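Local coordinates for oligopeptide-binding protein appA (Bacillus subtilis, PDB 1XOC) that binds oligopeptides, including tetra- and pentapeptides, for uptake by an ABC permease that can replace the Opp system in sporulation and genetic competence, at residues Val109-Asp114 against Lys127-Lys132; Val242-Tyr247 against Asp302-Val307; Glu374-Val379 against Thr484-Pro489. All coordinates share one frame; numbering follows the deposited sequence.

Overall arrangement
Contacts 2 and 3 are neighbours, their centres about 12 Å apart, whereas contact 1 lies across the chain's centre, about 45 Å from contact 2 and 41 Å from contact 3, centre to centre. Contact 3 is the buried one, a hydrophobic meeting of helix 371-385 with strand 483-496. The other two are surface contacts: contact 1 sets a leucine against the outermost strand of an antiparallel sheet, and contact 2 sets methyl groups against two aspartates, one of them a zinc ligand. Strands 306-307 and 483-496 pair in one mixed sheet, so Glu306 of contact 2 bonds through its backbone to Tyr488 of contact 3. Zinc ions sit on acidic side chains at all three.

Contact 1: Val109-Asp114 against Lys127-Lys132; sequences VPLSKD and KSVEKK. With ZN (zinc ion), chain G.
Leu111 brings its CD2 methyl to one face of the flat peptide group joining Lys127 to Ser128, off-centre and beyond the side marked by Lys127 O and Ser128 CA. From there CD2 lies 4.3 Å from Lys127 O, and Ser128 CA is almost as near. The same methyl has a purely apolar neighbour in Val129, whose CG2 is 4.5 Å from Leu111 CD2. The chi2 of 32° turns the leucine branches well off a staggered position, with CD2 held out to the strand. This is a light touch, one branch of one side chain meeting the start of 127-132.

The carboxylate of Glu130 points elsewhere, along an extended chain. Both its oxygens hold a zinc ion, Glu130 OE2 at 2.2 Å from the metal, and two waters add to the coordination. Lys132 bends at chi2 to bring NZ beside this group, where it makes a weak salt bridge to Glu130 OE1 and donates to one zinc-bound water. In the loop, Ser112 OG accepts from Asp114 N at 2.9 Å, closing an ST turn, while Lys113 NZ meets Asp114 OD1 on the syn side, 30° out of the carboxylate plane.

Val129 also packs on Val104 and Tyr107 of helix 100-108, so this valine has the helix as well as Leu111 for neighbours. Lys127 and Ser128 both face Lys140, a classic beta bulge on the outermost strand of a five-stranded antiparallel sheet. A sheet of this kind backed by a helix is consistent with the additional domain of family 5 solute-binding proteins.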
# COMPACT_ATOMS: atom_id res chain seq x y z
N VAL A 109 -16.92 -2.15 -13.93
CA VAL A 109 -15.84 -3.01 -14.50
C VAL A 109 -15.51 -4.18 -13.56
O VAL A 109 -15.51 -5.32 -13.99
CB VAL A 109 -14.59 -2.19 -14.83
CG1 VAL A 109 -13.38 -3.11 -15.10
CG2 VAL A 109 -14.86 -1.33 -16.09
N PRO A 110 -15.23 -3.92 -12.27
CA PRO A 110 -14.92 -5.07 -11.37
C PRO A 110 -16.10 -6.00 -11.05
O PRO A 110 -15.92 -7.03 -10.40
CB PRO A 110 -14.40 -4.41 -10.10
CG PRO A 110 -14.87 -3.01 -10.16
CD PRO A 110 -15.08 -2.62 -11.58
N LEU A 111 -17.31 -5.65 -11.49
CA LEU A 111 -18.47 -6.53 -11.34
C LEU A 111 -18.64 -7.49 -12.51
O LEU A 111 -19.47 -8.42 -12.44
CB LEU A 111 -19.75 -5.69 -11.17
CG LEU A 111 -20.08 -5.11 -9.78
CD1 LEU A 111 -18.89 -4.75 -8.96
CD2 LEU A 111 -21.06 -3.97 -9.92
N SER A 112 -17.85 -7.29 -13.57
CA SER A 112 -17.90 -8.16 -14.75
C SER A 112 -17.26 -9.51 -14.50
O SER A 112 -16.24 -9.59 -13.82
CB SER A 112 -17.15 -7.49 -15.89
OG SER A 112 -17.01 -8.35 -17.02
N LYS A 113 -17.83 -10.56 -15.08
CA LYS A 113 -17.19 -11.87 -15.04
C LYS A 113 -15.81 -11.87 -15.72
O LYS A 113 -15.01 -12.80 -15.51
CB LYS A 113 -18.08 -12.91 -15.72
CG LYS A 113 -18.13 -12.75 -17.27
CD LYS A 113 -19.33 -13.44 -17.91
CE LYS A 113 -19.44 -13.06 -19.41
NZ LYS A 113 -18.18 -13.31 -20.19
N ASP A 114 -15.55 -10.87 -16.57
CA ASP A 114 -14.29 -10.78 -17.31
C ASP A 114 -13.23 -9.93 -16.63
O ASP A 114 -12.14 -9.80 -17.14
CB ASP A 114 -14.53 -10.28 -18.75
CG ASP A 114 -15.33 -11.27 -19.59
OD1 ASP A 114 -15.19 -12.48 -19.35
OD2 ASP A 114 -16.10 -10.83 -20.48
N LYS A 127 -23.90 -4.95 -5.57
CA LYS A 127 -24.82 -5.67 -6.42
C LYS A 127 -24.90 -4.99 -7.78
O LYS A 127 -24.87 -5.66 -8.83
CB LYS A 127 -26.19 -5.66 -5.79
CG LYS A 127 -27.21 -6.47 -6.55
CD LYS A 127 -28.57 -6.23 -5.95
CE LYS A 127 -28.70 -6.90 -4.60
NZ LYS A 127 -30.13 -6.85 -4.12
N SER A 128 -25.06 -3.67 -7.77
CA SER A 128 -25.20 -2.91 -9.01
C SER A 128 -24.88 -1.44 -8.82
O SER A 128 -24.87 -0.93 -7.70
CB SER A 128 -26.62 -3.01 -9.56
OG SER A 128 -27.55 -2.49 -8.63
N VAL A 129 -24.70 -0.81 -9.95
CA VAL A 129 -24.44 0.62 -9.98
C VAL A 129 -25.26 1.18 -11.13
O VAL A 129 -25.10 0.72 -12.27
CB VAL A 129 -22.92 0.96 -10.22
CG1 VAL A 129 -22.70 2.45 -10.33
CG2 VAL A 129 -22.06 0.32 -9.17
N GLU A 130 -26.15 2.15 -10.84
CA GLU A 130 -27.18 2.60 -11.77
C GLU A 130 -27.14 4.08 -11.99
O GLU A 130 -26.98 4.84 -11.05
CB GLU A 130 -28.58 2.28 -11.21
CG GLU A 130 -28.81 0.83 -10.97
CD GLU A 130 -30.17 0.53 -10.46
OE1 GLU A 130 -30.84 1.46 -9.97
OE2 GLU A 130 -30.57 -0.65 -10.54
N LYS A 131 -27.31 4.49 -13.23
CA LYS A 131 -27.42 5.90 -13.56
C LYS A 131 -28.83 6.36 -13.26
O LYS A 131 -29.80 5.77 -13.75
CB LYS A 131 -27.15 6.10 -15.05
CG LYS A 131 -27.19 7.55 -15.49
CD LYS A 131 -26.87 7.66 -16.96
CE LYS A 131 -26.95 9.09 -17.43
NZ LYS A 131 -26.65 9.15 -18.90
N LYS A 132 -28.92 7.42 -12.47
CA LYS A 132 -30.22 8.03 -12.12
C LYS A 132 -30.41 9.42 -12.72
O LYS A 132 -31.48 9.98 -12.61
CB LYS A 132 -30.40 8.05 -10.61
CG LYS A 132 -30.41 6.62 -10.03
CD LYS A 132 -31.68 5.90 -10.48
CE LYS A 132 -32.01 4.71 -9.61
NZ LYS A 132 -33.12 3.93 -10.23
ZN ZN G . -32.62 -0.02 -9.92
O HOH W 1 -33.26 1.59 -8.40
O HOH W 2 -33.77 0.85 -11.68

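Contact 2: Val242-Tyr247 against Asp302-Val307; sequences VPATDY and DGDGEV. With ZN (zinc ion), chain E; ZN (zinc ion), chain I.
Ala244 and Thr245 each press a methyl group onto the face of an aspartate carboxylate, Asp304 and Asp302 respectively. Ala244 CB is 3.6 Å from Asp304 CB and sits almost squarely above Asp304 CG. Thr245 CG2 lies over the other carboxylate almost symmetrically, 3.6 Å from Asp302 CG and at nearly equal distances from its two oxygens. The Thr245 and Asp302 side chains cross at about a right angle. With its hydroxyl between the backbone N and the carbonyl carbon (chi1 54°), Thr245 turns the methyl, rather than OG1, to the aspartate. Both meetings are therefore van der Waals packing of methyls on flat polar groups.

The face of Asp304 is used by the alanine, and its oxygens are taken up otherwise. Asp304 OD1 binds a zinc ion at 2.0 Å, with His492 NE2 as the second protein ligand, and Asp304 OD2 accepts from Asn490 ND2. Ala244 touches His492 as well, so the methyl packs against both residues that grip the metal. Two residues on, Glu306 holds a separate zinc ion through both oxygens, the shorter bond being Glu306 OE2 at 2.1 Å.

Asp302, with positive phi (52°), is where the chain leaves the helical conformation beyond helix 293-300; the backbone then passes through two glycines to the short, weakly bonded strand at about 306-307, which pairs with strand 483-496. Across from Asp302 and Asp304, the 3-10 turn at 244-246 links strand 240-241, another partner of 483-496, to helix 247-250.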
# COMPACT_ATOMS: atom_id res chain seq x y z
N VAL A 242 13.42 10.76 3.23
CA VAL A 242 14.79 10.46 3.62
C VAL A 242 14.84 9.31 4.62
O VAL A 242 14.17 9.37 5.66
CB VAL A 242 15.44 11.70 4.30
CG1 VAL A 242 16.85 11.40 4.75
CG2 VAL A 242 15.37 12.90 3.36
N PRO A 243 15.67 8.30 4.36
CA PRO A 243 15.87 7.25 5.38
C PRO A 243 16.31 7.82 6.72
O PRO A 243 17.11 8.75 6.76
CB PRO A 243 17.01 6.41 4.79
CG PRO A 243 16.90 6.60 3.32
CD PRO A 243 16.46 8.02 3.14
N ALA A 244 15.85 7.24 7.82
CA ALA A 244 16.20 7.76 9.15
C ALA A 244 17.70 7.87 9.41
O ALA A 244 18.15 8.81 10.07
CB ALA A 244 15.58 6.90 10.24
N THR A 245 18.47 6.91 8.90
CA THR A 245 19.90 6.91 9.09
C THR A 245 20.58 8.11 8.43
O THR A 245 21.67 8.49 8.83
CB THR A 245 20.54 5.59 8.57
OG1 THR A 245 20.16 5.37 7.22
CG2 THR A 245 20.07 4.40 9.39
N ASP A 246 19.92 8.72 7.44
CA ASP A 246 20.45 9.89 6.75
C ASP A 246 19.87 11.23 7.24
O ASP A 246 20.14 12.27 6.64
CB ASP A 246 20.20 9.76 5.25
CG ASP A 246 20.95 8.60 4.63
OD1 ASP A 246 20.33 7.81 3.91
OD2 ASP A 246 22.17 8.49 4.86
N TYR A 247 19.07 11.21 8.31
CA TYR A 247 18.42 12.43 8.79
C TYR A 247 19.41 13.55 9.11
O TYR A 247 19.24 14.69 8.67
CB TYR A 247 17.57 12.14 10.04
CG TYR A 247 16.74 13.33 10.42
CD1 TYR A 247 17.30 14.40 11.13
CD2 TYR A 247 15.41 13.40 10.08
CE1 TYR A 247 16.53 15.51 11.47
CE2 TYR A 247 14.64 14.50 10.41
CZ TYR A 247 15.21 15.55 11.13
OH TYR A 247 14.46 16.64 11.46
N ASP A 302 18.65 2.92 13.14
CA ASP A 302 19.25 3.78 14.15
C ASP A 302 18.24 4.15 15.25
O ASP A 302 18.21 5.26 15.76
CB ASP A 302 19.85 5.04 13.50
CG ASP A 302 21.16 4.75 12.77
OD1 ASP A 302 21.57 3.56 12.69
OD2 ASP A 302 21.79 5.72 12.28
N GLY A 303 17.41 3.17 15.61
CA GLY A 303 16.45 3.34 16.68
C GLY A 303 15.21 4.13 16.33
O GLY A 303 14.40 4.42 17.19
N ASP A 304 15.02 4.44 15.05
CA ASP A 304 13.94 5.31 14.60
C ASP A 304 12.81 4.49 14.02
O ASP A 304 12.82 4.15 12.85
CB ASP A 304 14.51 6.28 13.57
CG ASP A 304 13.60 7.48 13.29
OD1 ASP A 304 14.09 8.61 13.30
OD2 ASP A 304 12.44 7.27 12.90
N GLY A 305 11.83 4.15 14.87
CA GLY A 305 10.79 3.20 14.52
C GLY A 305 10.59 2.27 15.71
O GLY A 305 11.44 2.14 16.55
N GLU A 306 9.43 1.63 15.77
CA GLU A 306 9.11 0.71 16.84
C GLU A 306 8.79 -0.68 16.29
O GLU A 306 8.18 -0.81 15.24
CB GLU A 306 7.87 1.20 17.57
CG GLU A 306 8.05 2.51 18.28
CD GLU A 306 9.16 2.49 19.30
OE1 GLU A 306 9.29 1.50 20.08
OE2 GLU A 306 9.89 3.52 19.37
N VAL A 307 9.16 -1.72 17.05
CA VAL A 307 8.85 -3.07 16.65
C VAL A 307 7.32 -3.23 16.62
O VAL A 307 6.63 -2.74 17.51
CB VAL A 307 9.49 -4.11 17.62
CG1 VAL A 307 9.04 -5.53 17.29
CG2 VAL A 307 11.00 -4.05 17.55
ZN ZN E . 12.72 9.97 12.77
ZN ZN I . 11.30 2.85 20.70

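Contact 3: Glu374-Val379 against Thr484-Pro489; sequences EDIAVV and TFLYYP. With ZN (zinc ion), chain F; ZN (zinc ion), chain J.
Ile376 on helix 371-385 faces Leu486 on strand 483-496 with their CA atoms 9.6 Å apart, a gap that side chains from both sides fill. A classic beta bulge, in which Leu486 and Tyr487 both face Val267 of the adjoining strand, lets these two consecutive residues start out toward the helix together. Ile376 divides its branches between them. Its CG2 meets Leu486 CD1 at 4.0 Å, the isoleucine and leucine reaching for each other tip to tip. The other branch runs out extended (chi2 171°) and carries CD1 to the edge of the Tyr487 ring, near the ring plane. There Ile376 CD1 is 3.5 Å from Tyr487 CE1 and equally close to the phenol oxygen, so the methyl nestles beside the CE1–OH border instead of lying on a face. Tyr487 has chi1 near 55°, its CG between the backbone N and the carbonyl carbon, and from there the ring comes at the isoleucine from the opposite direction.

All three residues are buried. Ile296 of helix 293-300 packs on Ile376 too, and Ile269 on Leu486, so the patch continues into its surroundings. Away from the strand, Glu374 chelates a zinc ion with both oxygens, Glu374 OE1 at 2.2 Å, and two waters join it there. Asp375 binds another zinc ion through OD1.

Tyr487 also packs on the backbone of the bound peptide, and Pro489 lies against an aromatic side chain of that peptide. Strand 483-496 thus turns Leu486 and Tyr487 to the helix and has the ligand close by, a helix-on-sheet layer bordering the peptide site, as in the alpha/beta lobes of periplasmic-type binding proteins.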
# COMPACT_ATOMS: atom_id res chain seq x y z
N GLU A 374 17.16 -4.07 2.32
CA GLU A 374 18.31 -4.84 1.90
C GLU A 374 19.13 -5.23 3.12
O GLU A 374 19.55 -6.37 3.26
CB GLU A 374 19.15 -4.07 0.84
CG GLU A 374 18.34 -3.70 -0.45
CD GLU A 374 19.10 -2.76 -1.39
OE1 GLU A 374 20.25 -2.42 -1.06
OE2 GLU A 374 18.57 -2.39 -2.49
N ASP A 375 19.40 -4.28 4.00
CA ASP A 375 20.09 -4.55 5.26
C ASP A 375 19.33 -5.55 6.16
O ASP A 375 19.93 -6.45 6.76
CB ASP A 375 20.29 -3.26 6.06
CG ASP A 375 21.27 -2.31 5.40
OD1 ASP A 375 21.38 -1.14 5.83
OD2 ASP A 375 21.96 -2.71 4.45
N ILE A 376 18.04 -5.37 6.29
CA ILE A 376 17.27 -6.32 7.07
C ILE A 376 17.42 -7.72 6.53
O ILE A 376 17.53 -8.67 7.31
CB ILE A 376 15.80 -5.95 7.09
CG1 ILE A 376 15.60 -4.68 7.91
CG2 ILE A 376 14.95 -7.10 7.69
CD1 ILE A 376 14.21 -4.13 7.82
N ALA A 377 17.43 -7.87 5.21
CA ALA A 377 17.56 -9.20 4.60
C ALA A 377 18.88 -9.89 4.96
O ALA A 377 18.95 -11.11 5.22
CB ALA A 377 17.37 -9.15 3.12
N VAL A 378 19.93 -9.09 5.01
CA VAL A 378 21.26 -9.60 5.39
C VAL A 378 21.28 -9.95 6.88
O VAL A 378 21.80 -10.98 7.28
CB VAL A 378 22.34 -8.57 5.05
CG1 VAL A 378 23.66 -9.01 5.55
CG2 VAL A 378 22.37 -8.32 3.52
N VAL A 379 20.63 -9.14 7.71
CA VAL A 379 20.58 -9.43 9.14
C VAL A 379 19.77 -10.70 9.43
O VAL A 379 20.16 -11.53 10.26
CB VAL A 379 20.00 -8.22 9.92
CG1 VAL A 379 19.76 -8.61 11.38
CG2 VAL A 379 20.93 -7.01 9.87
N THR A 484 6.18 -12.41 9.94
CA THR A 484 6.93 -11.83 11.03
C THR A 484 6.77 -10.32 10.90
O THR A 484 7.24 -9.70 9.95
CB THR A 484 8.42 -12.24 11.01
OG1 THR A 484 8.49 -13.64 11.23
CG2 THR A 484 9.18 -11.58 12.05
N PHE A 485 6.10 -9.72 11.87
CA PHE A 485 5.91 -8.30 11.85
C PHE A 485 7.21 -7.66 12.29
O PHE A 485 7.78 -8.09 13.28
CB PHE A 485 4.72 -7.92 12.75
CG PHE A 485 3.42 -8.48 12.26
CD1 PHE A 485 2.94 -9.69 12.77
CD2 PHE A 485 2.71 -7.86 11.25
CE1 PHE A 485 1.76 -10.25 12.28
CE2 PHE A 485 1.55 -8.40 10.77
CZ PHE A 485 1.06 -9.60 11.28
N LEU A 486 7.70 -6.65 11.57
CA LEU A 486 9.01 -6.07 11.86
C LEU A 486 8.91 -4.73 12.58
O LEU A 486 9.34 -4.62 13.72
CB LEU A 486 9.89 -6.00 10.60
CG LEU A 486 10.37 -7.33 9.97
CD1 LEU A 486 11.10 -7.01 8.67
CD2 LEU A 486 11.22 -8.17 10.91
N TYR A 487 8.37 -3.70 11.94
CA TYR A 487 8.26 -2.40 12.57
C TYR A 487 7.22 -1.48 11.95
O TYR A 487 6.77 -1.70 10.84
CB TYR A 487 9.61 -1.68 12.62
CG TYR A 487 10.26 -1.54 11.27
CD1 TYR A 487 11.01 -2.57 10.76
CD2 TYR A 487 10.12 -0.40 10.51
CE1 TYR A 487 11.59 -2.48 9.55
CE2 TYR A 487 10.72 -0.30 9.27
CZ TYR A 487 11.46 -1.36 8.81
OH TYR A 487 12.08 -1.32 7.58
N TYR A 488 6.85 -0.45 12.70
CA TYR A 488 6.04 0.66 12.18
C TYR A 488 6.96 1.81 11.79
O TYR A 488 7.61 2.40 12.66
CB TYR A 488 5.06 1.14 13.26
CG TYR A 488 4.18 0.04 13.78
CD1 TYR A 488 3.32 -0.64 12.94
CD2 TYR A 488 4.16 -0.29 15.13
CE1 TYR A 488 2.50 -1.67 13.41
CE2 TYR A 488 3.34 -1.30 15.62
CZ TYR A 488 2.52 -1.99 14.76
OH TYR A 488 1.72 -3.01 15.26
N PRO A 489 7.08 2.11 10.50
CA PRO A 489 8.05 3.11 10.10
C PRO A 489 7.60 4.53 10.23
O PRO A 489 6.39 4.81 10.21
CB PRO A 489 8.20 2.84 8.62
CG PRO A 489 6.93 2.30 8.20
CD PRO A 489 6.42 1.50 9.33
ZN ZN F . 20.63 -1.17 -2.85
ZN ZN J . 22.95 -0.19 4.57
O HOH W 3 20.73 -2.52 -4.60
O HOH W 4 22.69 -1.02 -2.07